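PDB 4F2E: CupA from Streptococcus pneumoniae, which binds copper(I) on a cupredoxin fold and probably acts as a copper chaperone in the copper resistance of this bacterium. Local coordinates for residues Phe41-Pro46 with Leu64-Glu68. Sequence-based numbering, arbitrary orientation.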
loop_
_atom_site.group_PDB
_atom_site.type_symbol
_atom_site.label_atom_id
_atom_site.label_comp_id
_atom_site.label_asym_id
_atom_site.label_seq_id
_atom_site.Cartn_x
_atom_site.Cartn_y
_atom_site.Cartn_z
ATOM N N PHE A 41 2.217 2.642 5.769
ATOM C CA PHE A 41 2.179 3.996 5.237
ATOM C C PHE A 41 2.690 4.989 6.262
ATOM O O PHE A 41 2.119 5.129 7.346
ATOM C CB PHE A 41 0.762 4.364 4.792
ATOM C CG PHE A 41 0.318 3.635 3.560
ATOM C CD1 PHE A 41 -0.238 2.369 3.649
ATOM C CD2 PHE A 41 0.474 4.207 2.307
ATOM C CE1 PHE A 41 -0.636 1.691 2.517
ATOM C CE2 PHE A 41 0.077 3.531 1.168
ATOM C CZ PHE A 41 -0.478 2.274 1.272
ATOM N N ASP A 42 3.772 5.675 5.915
ATOM C CA ASP A 42 4.345 6.686 6.787
ATOM C C ASP A 42 3.979 8.044 6.215
ATOM O O ASP A 42 4.501 8.440 5.172
ATOM C CB ASP A 42 5.861 6.518 6.853
ATOM C CG ASP A 42 6.508 7.447 7.854
ATOM O OD1 ASP A 42 5.801 7.926 8.764
ATOM O OD2 ASP A 42 7.726 7.692 7.733
ATOM N N ARG A 43 3.071 8.752 6.882
ATOM C CA ARG A 43 2.532 9.982 6.315
ATOM C C ARG A 43 3.351 11.212 6.683
ATOM O O ARG A 43 3.495 11.549 7.859
ATOM C CB ARG A 43 1.069 10.196 6.703
ATOM C CG ARG A 43 0.495 11.427 6.034
ATOM C CD ARG A 43 -0.964 11.647 6.334
ATOM N NE ARG A 43 -1.431 12.862 5.674
ATOM C CZ ARG A 43 -2.640 13.386 5.830
ATOM N NH1 ARG A 43 -3.517 12.805 6.637
ATOM N NH2 ARG A 43 -2.972 14.495 5.179
ATOM N N LYS A 44 3.867 11.887 5.659
ATOM C CA LYS A 44 4.724 13.049 5.854
ATOM C C LYS A 44 4.183 14.292 5.150
ATOM O O LYS A 44 4.782 15.363 5.221
ATOM C CB LYS A 44 6.140 12.742 5.367
ATOM C CG LYS A 44 6.816 11.621 6.141
ATOM C CD LYS A 44 8.199 11.320 5.595
ATOM C CE LYS A 44 8.898 10.262 6.431
ATOM N NZ LYS A 44 10.249 9.940 5.894
ATOM N N ASP A 45 3.045 14.142 4.479
ATOM C CA ASP A 45 2.438 15.229 3.717
ATOM C C ASP A 45 1.053 15.530 4.293
ATOM O O ASP A 45 0.171 14.675 4.266
ATOM C CB ASP A 45 2.335 14.815 2.247
ATOM C CG ASP A 45 1.832 15.928 1.346
ATOM O OD1 ASP A 45 1.131 16.841 1.830
ATOM O OD2 ASP A 45 2.133 15.873 0.135
ATOM N N PRO A 46 0.859 16.750 4.820
ATOM C CA PRO A 46 -0.382 17.091 5.527
ATOM C C PRO A 46 -1.541 17.483 4.609
ATOM O O PRO A 46 -2.613 17.827 5.107
ATOM C CB PRO A 46 0.032 18.295 6.374
ATOM C CG PRO A 46 1.063 18.967 5.546
ATOM C CD PRO A 46 1.833 17.854 4.865
ATOM N N LEU A 64 -5.291 8.088 7.338
ATOM C CA LEU A 64 -3.861 8.103 7.621
ATOM C C LEU A 64 -3.538 9.307 8.490
ATOM O O LEU A 64 -3.644 10.441 8.034
ATOM C CB LEU A 64 -3.058 8.210 6.326
ATOM C CG LEU A 64 -3.141 7.083 5.302
ATOM C CD1 LEU A 64 -2.186 7.406 4.163
ATOM C CD2 LEU A 64 -2.798 5.744 5.926
ATOM N N PRO A 65 -3.143 9.071 9.749
ATOM C CA PRO A 65 -2.809 10.207 10.616
ATOM C C PRO A 65 -1.513 10.883 10.174
ATOM O O PRO A 65 -0.528 10.207 9.879
ATOM C CB PRO A 65 -2.621 9.555 11.993
ATOM C CG PRO A 65 -3.314 8.227 11.896
ATOM C CD PRO A 65 -3.119 7.793 10.477
ATOM N N MET A 66 -1.521 12.211 10.122
ATOM C CA MET A 66 -0.332 12.967 9.746
ATOM C C MET A 66 0.826 12.712 10.711
ATOM O O MET A 66 0.642 12.681 11.931
ATOM C CB MET A 66 -0.645 14.463 9.686
ATOM C CG MET A 66 0.571 15.340 9.431
ATOM S SD MET A 66 1.385 14.976 7.864
ATOM C CE MET A 66 2.925 15.861 8.081
ATOM N N GLY A 67 2.018 12.524 10.154
ATOM C CA GLY A 67 3.220 12.364 10.951
ATOM C C GLY A 67 3.318 11.025 11.651
ATOM O O GLY A 67 4.152 10.840 12.537
ATOM N N GLU A 68 2.467 10.087 11.253
ATOM C CA GLU A 68 2.456 8.769 11.878
ATOM C C GLU A 68 2.429 7.637 10.861
ATOM O O GLU A 68 2.189 7.852 9.668
ATOM C CB GLU A 68 1.266 8.641 12.831
ATOM C CG GLU A 68 1.294 9.641 13.977
ATOM C CD GLU A 68 0.116 9.487 14.918
ATOM O OE1 GLU A 68 -0.763 8.644 14.643
ATOM O OE2 GLU A 68 0.075 10.209 15.936
#
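Arg-43, the last residue of strand 37-43, joins that strand to loop 64-68 by backbone bonds to the type II turn Pro-65 to Glu-68 and by a side-chain bond to Leu-64 just before it, at the copper-bearing end of this cupredoxin-fold domain. Two backbone bonds extend the antiparallel pairing of strands 37-43 and 69-74 into the turn. Arg-43 N gives an almost straight bond to Glu-68 O (3.1 Å, 177° at the hydrogen), whereas the return bond from Gly-67 N to Arg-43 O is bent, at 132°. Gly-67, with its positive phi, occupies the third position of the turn.

With CG anti to the backbone N (chi1 -176°) and the chain extended to NE, the Arg-43 side chain runs alongside the turn, Arg-43 CD lying 3.7 Å from Met-66 CA, and carries its guanidinium to the carbonyl of Leu-64. Arg-43 NH1 reaches Leu-64 O at 2.7 Å, with the acceptor in the guanidinium plane and the donor nearly on the line of the C=O bond. At another edge of the group Arg-43 NE donates to Asp-45 O (2.8 Å), and NH2 forms a salt bridge with Asp-51. Met-66 crosses the arginine at about a right angle; its CB sits over one guanidinium face, offset toward the rim. Bent at chi2, the methionine brings Met-66 SD within 3.9 Å of Pro-46 CB. Deeper in the fold, Leu-64 CD2 packs on Phe-41 CB at 4.0 Å.

With the guanidinium bonded to two loop carbonyls and to a carboxylate, its rotation is fixed and its charge probably balanced largely by Asp-51; the Arg-43 side chain lies about 9 Å from a bound copper(I) ion.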